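Long-range contacts in toll-like receptor 13 (Mus musculus, PDB 4Z0C), which recognises single-stranded bacterial 23S ribosomal RNA and signals through MYD88 and TRAF6 to start the inflammatory response of innate immunity: residues E103-L108 with T127-L132; D255-E260 with T283-K288; F367-F372 with N392-S397; G538-P543 with S563-H568. One frame throughout, in Å; residues are numbered along the deposited sequence.

Interaction 1: residues E103-L108 with T127-L132; sequences EGLSSL and TPLIKL
With CG anti to the backbone N in both Leu108 (chi1 -160°) and Leu132 (chi1 -165°), the two leucines lie side by side and point the same way, CD2 of Leu108 resting 4.1 Å from CD1 of Leu132. Leu129 takes the other common setting, CG anti to its carbonyl carbon (chi1 -54°), and this carries its CD2 to 3.7 Å from CB of Leu105 and also against CD2 of Leu108. The backbones repeat as well: Leu105 and Leu129 each centre an inverse gamma turn and open a type I beta turn. No direct hydrogen bond joins the segments. A single water does so instead, donating to Leu105 O (3.2 Å) and Leu108 O (2.8 Å) while accepting from Lys131 N (2.7 Å). Towards the surface the ring of Pro128 sits under Glu103, its CG 3.5 Å from OE1, the two side chains crossing at about a right angle. Such equivalent leucines, stacked one turn upon the next, define the leucine-rich repeat solenoid. Leu105 also packs on Phe79 and Leu85 of the preceding turn, and the segments 103-108 and 127-132 are the loops that lead into the adjacent parallel strands 110-112 and 134-136.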
# COMPACT_ATOMS: atom_id res chain seq x y z
N GLU A 103 26.44 37.70 -26.30
CA GLU A 103 26.02 39.07 -26.60
C GLU A 103 24.49 39.22 -26.51
O GLU A 103 23.73 38.36 -26.96
CB GLU A 103 26.52 39.51 -27.98
CG GLU A 103 26.77 41.02 -28.11
CD GLU A 103 28.08 41.50 -27.47
OE1 GLU A 103 29.11 40.78 -27.55
OE2 GLU A 103 28.10 42.61 -26.88
N GLY A 104 24.06 40.32 -25.91
CA GLY A 104 22.65 40.62 -25.74
C GLY A 104 22.11 40.33 -24.35
O GLY A 104 21.04 40.80 -23.98
N LEU A 105 22.87 39.59 -23.56
CA LEU A 105 22.35 39.15 -22.27
C LEU A 105 22.63 40.19 -21.20
O LEU A 105 23.16 39.86 -20.14
CB LEU A 105 22.94 37.79 -21.90
CG LEU A 105 22.45 36.69 -22.85
CD1 LEU A 105 23.29 35.44 -22.70
CD2 LEU A 105 20.96 36.38 -22.60
N SER A 106 22.25 41.43 -21.50
CA SER A 106 22.68 42.57 -20.69
C SER A 106 21.97 42.68 -19.35
O SER A 106 22.35 43.49 -18.51
CB SER A 106 22.59 43.89 -21.49
OG SER A 106 21.26 44.36 -21.55
N SER A 107 20.95 41.85 -19.15
CA SER A 107 20.27 41.77 -17.86
C SER A 107 20.51 40.44 -17.11
O SER A 107 20.03 40.27 -15.99
CB SER A 107 18.77 41.98 -18.03
OG SER A 107 18.47 43.32 -18.33
N LEU A 108 21.24 39.51 -17.72
CA LEU A 108 21.46 38.19 -17.13
C LEU A 108 22.04 38.28 -15.73
O LEU A 108 23.13 38.83 -15.55
CB LEU A 108 22.41 37.36 -18.00
CG LEU A 108 22.35 35.85 -17.78
CD1 LEU A 108 21.02 35.32 -18.31
CD2 LEU A 108 23.51 35.18 -18.46
N THR A 127 32.06 39.25 -21.26
CA THR A 127 32.00 40.71 -21.43
C THR A 127 30.60 41.37 -21.50
O THR A 127 30.37 42.39 -20.83
CB THR A 127 32.86 41.19 -22.63
OG1 THR A 127 34.21 40.75 -22.44
CG2 THR A 127 32.84 42.70 -22.71
N PRO A 128 29.65 40.79 -22.27
CA PRO A 128 28.32 41.42 -22.27
C PRO A 128 27.57 41.26 -20.93
O PRO A 128 26.56 41.93 -20.73
CB PRO A 128 27.56 40.66 -23.37
CG PRO A 128 28.59 39.99 -24.18
CD PRO A 128 29.74 39.70 -23.26
N LEU A 129 28.07 40.42 -20.03
CA LEU A 129 27.32 40.08 -18.82
C LEU A 129 27.51 41.09 -17.70
O LEU A 129 27.97 40.76 -16.62
CB LEU A 129 27.70 38.68 -18.34
CG LEU A 129 27.55 37.62 -19.42
CD1 LEU A 129 27.85 36.24 -18.86
CD2 LEU A 129 26.16 37.68 -20.06
N ILE A 130 27.12 42.33 -17.97
CA ILE A 130 27.33 43.42 -17.03
C ILE A 130 26.49 43.37 -15.75
O ILE A 130 26.70 44.19 -14.85
CB ILE A 130 27.10 44.78 -17.71
CG1 ILE A 130 25.72 44.78 -18.38
CG2 ILE A 130 28.19 45.06 -18.75
CD1 ILE A 130 25.15 46.15 -18.57
N LYS A 131 25.54 42.43 -15.68
CA LYS A 131 24.68 42.30 -14.49
C LYS A 131 24.83 40.96 -13.76
O LYS A 131 24.17 40.73 -12.74
CB LYS A 131 23.21 42.50 -14.88
CG LYS A 131 22.87 43.87 -15.43
CD LYS A 131 22.19 44.74 -14.38
CE LYS A 131 22.35 46.22 -14.72
NZ LYS A 131 21.07 46.97 -14.70
N LEU A 132 25.71 40.10 -14.27
CA LEU A 132 25.85 38.74 -13.78
C LEU A 132 26.31 38.72 -12.33
O LEU A 132 27.41 39.17 -12.01
CB LEU A 132 26.83 37.97 -14.65
CG LEU A 132 26.72 36.46 -14.42
CD1 LEU A 132 25.35 36.01 -14.91
CD2 LEU A 132 27.83 35.71 -15.14
O HOH W 1 24.40 40.60 -17.26

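Interaction 2: residues D255-E260 with T283-K288; sequences DLSNWE and TLVFQK. With NAG (2-acetamido-2-deoxy-beta-D-glucopyranose), chain F.
Asp255 OD1 is held by two donors from its own segment: Ser257 OG, which donates at 2.8 Å to the syn lone pair of OD1, and, more weakly, Ser257 N. The other oxygen, OD2, accepts N2 of the N-acetylglucosamine of chain F at 2.7 Å, so the carboxylate is tied at both ends; CG anti to the backbone N sets it obliquely across Val285. While its hydroxyl donates to Asp255 OD1, Ser257 OG accepts Gln287 N (3.0 Å) from the next repeat, a chain of hydrogen bonds in which Asp255 positions the serine that meets the neighbouring backbone. Main-chain bonds flank this chain of hydrogen bonds. Leu256 N lies almost on the C=O axis of Val285 (3.0 Å, 174° at the oxygen), and Asn258 N reaches Gln287 O. The Asn258 amide bonds two backbone carbonyls through ND2, Lys288 O across the contact (2.9 Å, from above the carbonyl plane) and Gly264 O in its own repeat, and so ties its loop to the next turn. On the inner side CB of Leu256 meets the edge of the Phe286 ring at 4.1 Å. Strand 283-285 runs parallel between strands 253-255 and 307-309, and Phe286 packs against helices 268-275 and 293-302 on the convex side of the solenoid.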
# COMPACT_ATOMS: atom_id res chain seq x y z
N ASP A 255 34.02 25.09 9.71
CA ASP A 255 33.69 23.69 9.57
C ASP A 255 34.99 22.91 9.52
O ASP A 255 35.76 23.06 8.57
CB ASP A 255 32.84 23.45 8.30
CG ASP A 255 32.11 22.09 8.32
OD1 ASP A 255 32.57 21.16 9.03
OD2 ASP A 255 31.10 21.93 7.60
N LEU A 256 35.24 22.09 10.54
CA LEU A 256 36.46 21.31 10.64
C LEU A 256 36.25 19.79 10.61
O LEU A 256 37.08 19.03 11.13
CB LEU A 256 37.22 21.71 11.92
CG LEU A 256 37.90 23.09 11.91
CD1 LEU A 256 38.48 23.41 13.26
CD2 LEU A 256 38.98 23.10 10.85
N SER A 257 35.13 19.34 10.04
CA SER A 257 34.80 17.90 10.03
C SER A 257 35.79 17.05 9.23
O SER A 257 36.38 17.50 8.27
CB SER A 257 33.40 17.71 9.44
OG SER A 257 32.45 18.56 10.07
N ASN A 258 35.94 15.79 9.62
CA ASN A 258 36.75 14.86 8.84
C ASN A 258 36.02 14.48 7.56
O ASN A 258 34.81 14.67 7.46
CB ASN A 258 37.01 13.58 9.63
CG ASN A 258 37.91 13.81 10.81
OD1 ASN A 258 38.76 14.70 10.80
ND2 ASN A 258 37.73 13.00 11.86
N TRP A 259 36.73 13.88 6.61
CA TRP A 259 36.07 13.27 5.46
C TRP A 259 35.39 11.97 5.89
O TRP A 259 34.20 11.77 5.64
CB TRP A 259 37.04 12.99 4.32
CG TRP A 259 36.34 12.65 3.04
CD1 TRP A 259 35.22 11.88 2.88
CD2 TRP A 259 36.67 13.13 1.73
NE1 TRP A 259 34.85 11.83 1.56
CE2 TRP A 259 35.73 12.59 0.83
CE3 TRP A 259 37.69 13.95 1.22
CZ2 TRP A 259 35.77 12.84 -0.55
CZ3 TRP A 259 37.74 14.20 -0.14
CH2 TRP A 259 36.78 13.65 -1.01
N GLU A 260 36.18 11.09 6.52
CA GLU A 260 35.73 9.80 7.03
C GLU A 260 36.09 9.61 8.50
O GLU A 260 36.97 10.27 9.03
CB GLU A 260 36.31 8.64 6.21
CG GLU A 260 35.79 8.54 4.79
CD GLU A 260 34.28 8.35 4.74
OE1 GLU A 260 33.72 7.78 5.70
OE2 GLU A 260 33.67 8.76 3.72
N THR A 283 29.68 29.66 15.39
CA THR A 283 29.21 28.41 14.82
C THR A 283 30.40 27.52 14.51
O THR A 283 31.33 27.92 13.79
CB THR A 283 28.41 28.64 13.54
OG1 THR A 283 27.13 29.20 13.86
CG2 THR A 283 28.21 27.34 12.79
N LEU A 284 30.38 26.31 15.08
CA LEU A 284 31.39 25.31 14.80
C LEU A 284 30.75 23.99 14.39
O LEU A 284 30.04 23.35 15.17
CB LEU A 284 32.32 25.11 16.01
CG LEU A 284 33.37 24.02 15.82
CD1 LEU A 284 34.27 24.34 14.65
CD2 LEU A 284 34.16 23.76 17.08
N VAL A 285 31.01 23.59 13.15
CA VAL A 285 30.59 22.30 12.65
C VAL A 285 31.76 21.31 12.78
O VAL A 285 32.83 21.49 12.19
CB VAL A 285 30.03 22.40 11.22
CG1 VAL A 285 29.51 21.05 10.73
CG2 VAL A 285 28.87 23.41 11.20
N PHE A 286 31.53 20.26 13.56
CA PHE A 286 32.61 19.45 14.13
C PHE A 286 32.23 17.96 14.05
O PHE A 286 31.93 17.34 15.07
CB PHE A 286 32.81 19.90 15.58
CG PHE A 286 34.24 19.88 16.05
CD1 PHE A 286 35.25 20.42 15.26
CD2 PHE A 286 34.56 19.35 17.29
CE1 PHE A 286 36.56 20.40 15.70
CE2 PHE A 286 35.87 19.33 17.74
CZ PHE A 286 36.87 19.86 16.93
N GLN A 287 32.29 17.41 12.84
CA GLN A 287 31.69 16.12 12.52
C GLN A 287 32.60 14.97 12.10
O GLN A 287 33.72 15.18 11.65
CB GLN A 287 30.66 16.30 11.40
CG GLN A 287 29.50 17.18 11.75
CD GLN A 287 28.44 17.13 10.67
OE1 GLN A 287 28.73 16.75 9.54
NE2 GLN A 287 27.20 17.43 11.04
N LYS A 288 32.06 13.76 12.22
CA LYS A 288 32.69 12.54 11.71
C LYS A 288 33.92 12.09 12.50
O LYS A 288 35.02 11.97 11.96
CB LYS A 288 32.97 12.61 10.19
CG LYS A 288 31.69 12.55 9.35
CD LYS A 288 31.98 12.43 7.85
CE LYS A 288 30.76 12.84 7.00
NZ LYS A 288 31.05 12.88 5.53
C1 NAG F . 30.71 22.68 4.27
C2 NAG F . 29.32 22.90 4.84
C3 NAG F . 28.52 21.60 4.88
C4 NAG F . 28.60 20.89 3.54
C5 NAG F . 30.09 20.65 3.29
C6 NAG F . 30.39 19.74 2.12
C7 NAG F . 28.83 24.59 6.43
C8 NAG F . 28.86 25.11 7.84
N2 NAG F . 29.45 23.46 6.17
O3 NAG F . 27.18 21.85 5.24
O4 NAG F . 27.84 19.71 3.56
O5 NAG F . 30.64 21.92 3.08
O6 NAG F . 29.49 20.09 1.09
O7 NAG F . 28.23 25.20 5.54

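Interaction 3: residues F367-F372 with N392-S397; sequences FPDFAF and NNLAFS. With NAG (2-acetamido-2-deoxy-beta-D-glucopyranose), chain Q.
The methyl group of Ala395 is the central bump, set in a hollow formed by Pro368 O, 3.3 Å from its CB, and by CB of Phe367, with the CB of Ala371 and the ring of Phe372 farther round. Beside it, the rings of Phe372 and Phe396 point the same way with planes only 10° apart, yet they are slid so far (centroids 5.2 Å) that they barely overlap and meet along their rims, CD2 and CE2 of Phe372 against CD1 and CE1 of Phe396. The in-plane edge of the Phe372 ring faces Ala395 O, which also accepts Phe372 N at 3.0 Å. These are the convex-side loops of successive leucine-rich repeats, LRR 14 and LRR 15, where phenylalanines at matching positions line up as a spine, with Trp348 meeting Phe372. At the outer end Asn392, with CG anti to the backbone N, extends ND2 between two acceptors: Phe367 O (2.7 Å, at 176°) and Asp369 OD1 (2.9 Å) on its anti lone pair. Both lie close to the amide plane, which should fix the amide's rotation. Leu394 leans its CD1 on the Asp369 carboxylate, while its carbonyl oxygen takes Phe370 N at 2.7 Å from above the carbonyl plane and covers one face of the Phe370 ring. That ring fits between Ser397 CB and the N-acetylglucosamine of chain Q, whose C4 approaches CD2 at 3.8 Å.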
# COMPACT_ATOMS: atom_id res chain seq x y z
N PHE A 367 15.00 7.25 27.50
CA PHE A 367 15.65 8.35 28.17
C PHE A 367 15.20 8.29 29.61
O PHE A 367 14.04 7.98 29.89
CB PHE A 367 15.22 9.69 27.58
CG PHE A 367 15.53 9.83 26.13
CD1 PHE A 367 16.77 10.26 25.72
CD2 PHE A 367 14.58 9.52 25.17
CE1 PHE A 367 17.08 10.39 24.38
CE2 PHE A 367 14.88 9.65 23.83
CZ PHE A 367 16.13 10.09 23.44
N PRO A 368 16.12 8.58 30.54
CA PRO A 368 15.77 8.56 31.96
C PRO A 368 14.93 9.76 32.36
O PRO A 368 14.86 10.75 31.63
CB PRO A 368 17.14 8.61 32.65
CG PRO A 368 18.04 9.24 31.67
CD PRO A 368 17.55 8.81 30.31
N ASP A 369 14.31 9.65 33.54
CA ASP A 369 13.49 10.71 34.12
C ASP A 369 14.25 12.03 34.20
O ASP A 369 15.43 12.05 34.56
CB ASP A 369 13.04 10.30 35.52
CG ASP A 369 12.27 9.00 35.53
OD1 ASP A 369 11.78 8.59 34.45
OD2 ASP A 369 12.17 8.38 36.61
N PHE A 370 13.56 13.11 33.84
CA PHE A 370 14.09 14.47 33.89
C PHE A 370 15.29 14.75 32.98
O PHE A 370 15.92 15.78 33.11
CB PHE A 370 14.39 14.89 35.33
CG PHE A 370 13.29 14.54 36.29
CD1 PHE A 370 12.17 15.34 36.40
CD2 PHE A 370 13.35 13.38 37.05
CE1 PHE A 370 11.14 15.01 37.27
CE2 PHE A 370 12.32 13.03 37.93
CZ PHE A 370 11.21 13.85 38.04
N ALA A 371 15.57 13.85 32.03
CA ALA A 371 16.71 14.02 31.12
C ALA A 371 16.73 15.36 30.42
O ALA A 371 17.79 15.98 30.31
CB ALA A 371 16.74 12.90 30.09
N PHE A 372 15.58 15.81 29.92
CA PHE A 372 15.54 17.06 29.18
C PHE A 372 15.16 18.26 30.05
O PHE A 372 15.19 19.41 29.60
CB PHE A 372 14.58 16.95 27.99
CG PHE A 372 15.03 15.95 26.96
CD1 PHE A 372 15.94 16.31 25.99
CD2 PHE A 372 14.54 14.66 26.97
CE1 PHE A 372 16.37 15.39 25.05
CE2 PHE A 372 14.97 13.73 26.04
CZ PHE A 372 15.87 14.10 25.08
N ASN A 392 9.03 7.54 27.61
CA ASN A 392 9.12 7.78 29.05
C ASN A 392 8.72 9.21 29.33
O ASN A 392 9.54 10.11 29.19
CB ASN A 392 10.52 7.54 29.60
CG ASN A 392 10.63 7.93 31.08
OD1 ASN A 392 9.62 7.99 31.80
ND2 ASN A 392 11.85 8.25 31.53
N ASN A 393 7.47 9.39 29.76
CA ASN A 393 6.87 10.72 29.93
C ASN A 393 7.67 11.68 30.82
O ASN A 393 7.66 12.90 30.60
CB ASN A 393 5.46 10.56 30.47
CG ASN A 393 4.67 9.53 29.68
OD1 ASN A 393 4.99 9.24 28.53
ND2 ASN A 393 3.64 8.97 30.31
N LEU A 394 8.36 11.12 31.81
CA LEU A 394 9.12 11.91 32.77
C LEU A 394 10.44 12.48 32.23
O LEU A 394 11.02 13.37 32.84
CB LEU A 394 9.39 11.11 34.05
CG LEU A 394 8.21 10.92 34.99
CD1 LEU A 394 8.67 10.13 36.19
CD2 LEU A 394 7.65 12.26 35.43
N ALA A 395 10.90 11.96 31.10
CA ALA A 395 12.11 12.50 30.47
C ALA A 395 11.88 13.91 29.93
O ALA A 395 12.82 14.68 29.76
CB ALA A 395 12.61 11.58 29.37
N PHE A 396 10.62 14.26 29.67
CA PHE A 396 10.31 15.54 29.05
C PHE A 396 9.66 16.51 30.03
O PHE A 396 9.13 17.55 29.64
CB PHE A 396 9.42 15.34 27.82
CG PHE A 396 9.97 14.33 26.84
CD1 PHE A 396 11.04 14.65 26.03
CD2 PHE A 396 9.39 13.09 26.71
CE1 PHE A 396 11.55 13.74 25.13
CE2 PHE A 396 9.88 12.18 25.80
CZ PHE A 396 10.97 12.50 25.01
N SER A 397 9.71 16.16 31.30
CA SER A 397 9.13 16.98 32.36
C SER A 397 9.66 18.41 32.33
O SER A 397 10.87 18.65 32.40
CB SER A 397 9.41 16.33 33.72
OG SER A 397 8.65 16.97 34.73
C1 NAG Q . 18.47 15.28 37.12
C2 NAG Q . 17.33 16.12 37.72
C3 NAG Q . 16.82 15.55 39.06
C4 NAG Q . 16.59 14.04 38.94
C5 NAG Q . 17.88 13.40 38.42
C6 NAG Q . 17.88 11.88 38.43
C7 NAG Q . 17.13 18.56 37.30
C8 NAG Q . 17.52 19.91 37.84
N2 NAG Q . 17.73 17.51 37.88
O3 NAG Q . 15.64 16.20 39.46
O4 NAG Q . 16.20 13.48 40.17
O5 NAG Q . 18.09 13.91 37.11
O6 NAG Q . 17.11 11.35 37.37
O7 NAG Q . 16.30 18.46 36.38

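Interaction 4: residues G538-P543 with S563-H568; sequences GIQVVP and SVFLDH. With nucleotides of chain D.
Phe565 leaves its strand with CG anti to the carbonyl carbon (chi1 -54°), and its CB already touches both partners, lying near Gln540 O and the exocyclic N4 of cytidine C10 of chain D. At CG the same N4 is 3.4 Å away. Along one side CD1 stays beneath N4, and CD2 has Gln540 C and the base's C5 as neighbours; farther out, CE2 and CZ run under C5, which stands 3.6 Å above the ring centre. The cytosine therefore lies over a face of the phenyl ring. The backbones of the two segments pair as parallel strands: Phe565 N donates to Gln540 O (2.9 Å) and Val542 N to Phe565 O (3.1 Å), the latter in the carbonyl plane. A water donates to Phe565 O and Val542 O and accepts Asp567 N, linking the two segments where the strand pair ends. The strand pair belongs to LRR 21 and LRR 22, and strand 592-594 continues it. Val541 borders the base, CG1 3.4 Å from O2 of C10. Asp567 faces its pairing edge, OD1 accepting N4 at 3.1 Å while OD2 comes within 2.7 Å of N3. Gln540, its NE2 held by His537 O, offers OE1 to N4 of C11 of chain D. So short an approach of carboxylate to N3 is consistent with a protonated cytosine or carboxyl group, which the acidic endosome might favour.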
# COMPACT_ATOMS: atom_id res chain seq x y z
N GLY A 538 -10.09 1.26 -3.76
CA GLY A 538 -10.90 2.38 -4.21
C GLY A 538 -11.96 2.69 -3.19
O GLY A 538 -12.34 1.81 -2.42
N ILE A 539 -12.44 3.92 -3.17
CA ILE A 539 -13.52 4.32 -2.29
C ILE A 539 -14.80 3.58 -2.70
O ILE A 539 -15.69 3.36 -1.90
CB ILE A 539 -13.74 5.85 -2.30
CG1 ILE A 539 -14.72 6.29 -1.21
CG2 ILE A 539 -14.21 6.30 -3.65
CD1 ILE A 539 -14.69 7.80 -0.95
N GLN A 540 -14.84 3.15 -3.96
CA GLN A 540 -16.02 2.48 -4.52
C GLN A 540 -17.31 3.27 -4.36
O GLN A 540 -17.40 4.40 -4.85
CB GLN A 540 -16.17 1.04 -3.99
CG GLN A 540 -15.22 0.09 -4.68
CD GLN A 540 -15.13 -1.26 -4.03
OE1 GLN A 540 -16.13 -1.97 -3.91
NE2 GLN A 540 -13.93 -1.63 -3.61
N VAL A 541 -18.31 2.69 -3.71
CA VAL A 541 -19.60 3.37 -3.67
C VAL A 541 -19.56 4.48 -2.65
O VAL A 541 -19.53 4.22 -1.45
CB VAL A 541 -20.79 2.42 -3.34
CG1 VAL A 541 -22.13 3.09 -3.69
CG2 VAL A 541 -20.63 1.07 -4.05
N VAL A 542 -19.50 5.73 -3.10
CA VAL A 542 -19.48 6.84 -2.15
C VAL A 542 -20.86 6.99 -1.50
O VAL A 542 -21.84 7.12 -2.20
CB VAL A 542 -19.04 8.16 -2.81
CG1 VAL A 542 -19.14 9.28 -1.82
CG2 VAL A 542 -17.61 8.05 -3.36
N PRO A 543 -20.93 6.95 -0.15
CA PRO A 543 -22.21 7.14 0.54
C PRO A 543 -22.91 8.39 0.05
O PRO A 543 -22.24 9.36 -0.30
CB PRO A 543 -21.80 7.28 2.00
CG PRO A 543 -20.56 6.47 2.10
CD PRO A 543 -19.83 6.69 0.80
N SER A 563 -11.56 2.63 -8.11
CA SER A 563 -12.89 2.97 -8.56
C SER A 563 -13.54 4.06 -7.72
O SER A 563 -13.28 4.17 -6.52
CB SER A 563 -13.79 1.74 -8.59
OG SER A 563 -13.84 1.19 -7.30
N VAL A 564 -14.40 4.87 -8.36
CA VAL A 564 -15.13 5.93 -7.67
C VAL A 564 -16.52 5.98 -8.28
O VAL A 564 -16.66 6.23 -9.47
CB VAL A 564 -14.48 7.34 -7.83
CG1 VAL A 564 -15.20 8.35 -6.97
CG2 VAL A 564 -13.02 7.32 -7.45
N PHE A 565 -17.54 5.70 -7.48
CA PHE A 565 -18.91 5.72 -7.95
C PHE A 565 -19.67 6.80 -7.21
O PHE A 565 -19.96 6.67 -6.02
CB PHE A 565 -19.59 4.36 -7.75
CG PHE A 565 -18.83 3.20 -8.33
CD1 PHE A 565 -18.36 3.24 -9.63
CD2 PHE A 565 -18.56 2.07 -7.56
CE1 PHE A 565 -17.64 2.17 -10.17
CE2 PHE A 565 -17.85 1.00 -8.09
CZ PHE A 565 -17.39 1.04 -9.40
N LEU A 566 -19.99 7.87 -7.93
CA LEU A 566 -20.78 8.98 -7.41
C LEU A 566 -22.13 8.95 -8.16
O LEU A 566 -22.33 9.67 -9.14
CB LEU A 566 -20.02 10.30 -7.62
CG LEU A 566 -18.72 10.43 -6.80
CD1 LEU A 566 -17.59 11.16 -7.55
CD2 LEU A 566 -19.01 11.12 -5.48
N ASP A 567 -23.03 8.09 -7.69
CA ASP A 567 -24.28 7.78 -8.39
C ASP A 567 -25.35 8.83 -8.19
O ASP A 567 -26.26 8.94 -9.00
CB ASP A 567 -24.86 6.44 -7.91
CG ASP A 567 -23.91 5.28 -8.10
OD1 ASP A 567 -23.03 5.32 -8.99
OD2 ASP A 567 -24.08 4.29 -7.36
N HIS A 568 -25.28 9.56 -7.08
CA HIS A 568 -26.41 10.41 -6.69
C HIS A 568 -26.09 11.92 -6.74
O HIS A 568 -25.72 12.43 -7.80
CB HIS A 568 -26.91 9.97 -5.32
CG HIS A 568 -27.24 8.51 -5.24
ND1 HIS A 568 -28.26 7.94 -5.98
CD2 HIS A 568 -26.67 7.50 -4.54
CE1 HIS A 568 -28.31 6.65 -5.72
NE2 HIS A 568 -27.35 6.36 -4.86
P C D 10 -21.62 -5.25 -8.75
OP1 C D 10 -22.75 -5.95 -8.10
OP2 C D 10 -21.75 -4.79 -10.16
O5' C D 10 -21.26 -4.00 -7.84
C5' C D 10 -20.96 -4.18 -6.46
C4' C D 10 -21.85 -3.33 -5.59
O4' C D 10 -21.55 -1.93 -5.86
C3' C D 10 -23.36 -3.50 -5.82
O3' C D 10 -24.04 -3.41 -4.56
C2' C D 10 -23.71 -2.30 -6.68
O2' C D 10 -25.04 -1.86 -6.54
C1' C D 10 -22.73 -1.24 -6.18
N1 C D 10 -22.43 -0.21 -7.18
C2 C D 10 -23.00 1.06 -7.05
O2 C D 10 -23.72 1.32 -6.07
N3 C D 10 -22.75 1.99 -7.98
C4 C D 10 -21.98 1.70 -9.03
N4 C D 10 -21.77 2.68 -9.92
C5 C D 10 -21.39 0.41 -9.20
C6 C D 10 -21.63 -0.51 -8.26
P C D 11 -24.99 -4.61 -4.06
OP1 C D 11 -25.78 -5.05 -5.23
OP2 C D 11 -25.67 -4.11 -2.84
O5' C D 11 -23.99 -5.81 -3.68
C5' C D 11 -23.16 -5.74 -2.52
C4' C D 11 -22.30 -6.98 -2.36
O4' C D 11 -21.40 -7.10 -3.49
C3' C D 11 -21.37 -7.03 -1.15
O3' C D 11 -22.01 -7.42 0.04
C2' C D 11 -20.30 -8.02 -1.59
O2' C D 11 -20.75 -9.35 -1.40
C1' C D 11 -20.21 -7.75 -3.09
N1 C D 11 -19.03 -6.93 -3.45
C2 C D 11 -17.87 -7.66 -3.64
O2 C D 11 -17.92 -8.88 -3.49
N3 C D 11 -16.73 -7.03 -3.98
C4 C D 11 -16.71 -5.71 -4.11
N4 C D 11 -15.54 -5.16 -4.45
C5 C D 11 -17.89 -4.93 -3.91
C6 C D 11 -19.03 -5.57 -3.58
O HOH W 2 -22.65 6.52 -5.21

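Overall arrangement
The four contacts follow one another in series along a single leucine-rich repeat solenoid, each joining a turn to the next. Their order is also their order round the curved ectodomain: interaction 1 lies about 39 Å from interaction 2, centre to centre, interaction 2 about 30 Å from interaction 3, and interaction 3 about 48 Å from interaction 4. Interactions 1 and 4, about 58 Å apart, fall on opposite sides of the chain's centre. Strand 283-285 in interaction 2 belongs to the long succession of parallel strands, towards which the loops of interactions 1 and 3 lead; interaction 4 uses a separate three-stranded sheet. Glycan borders interactions 2 and 3, whereas RNA is bound at interaction 4, so one repeated architecture serves both scaffold and recognition.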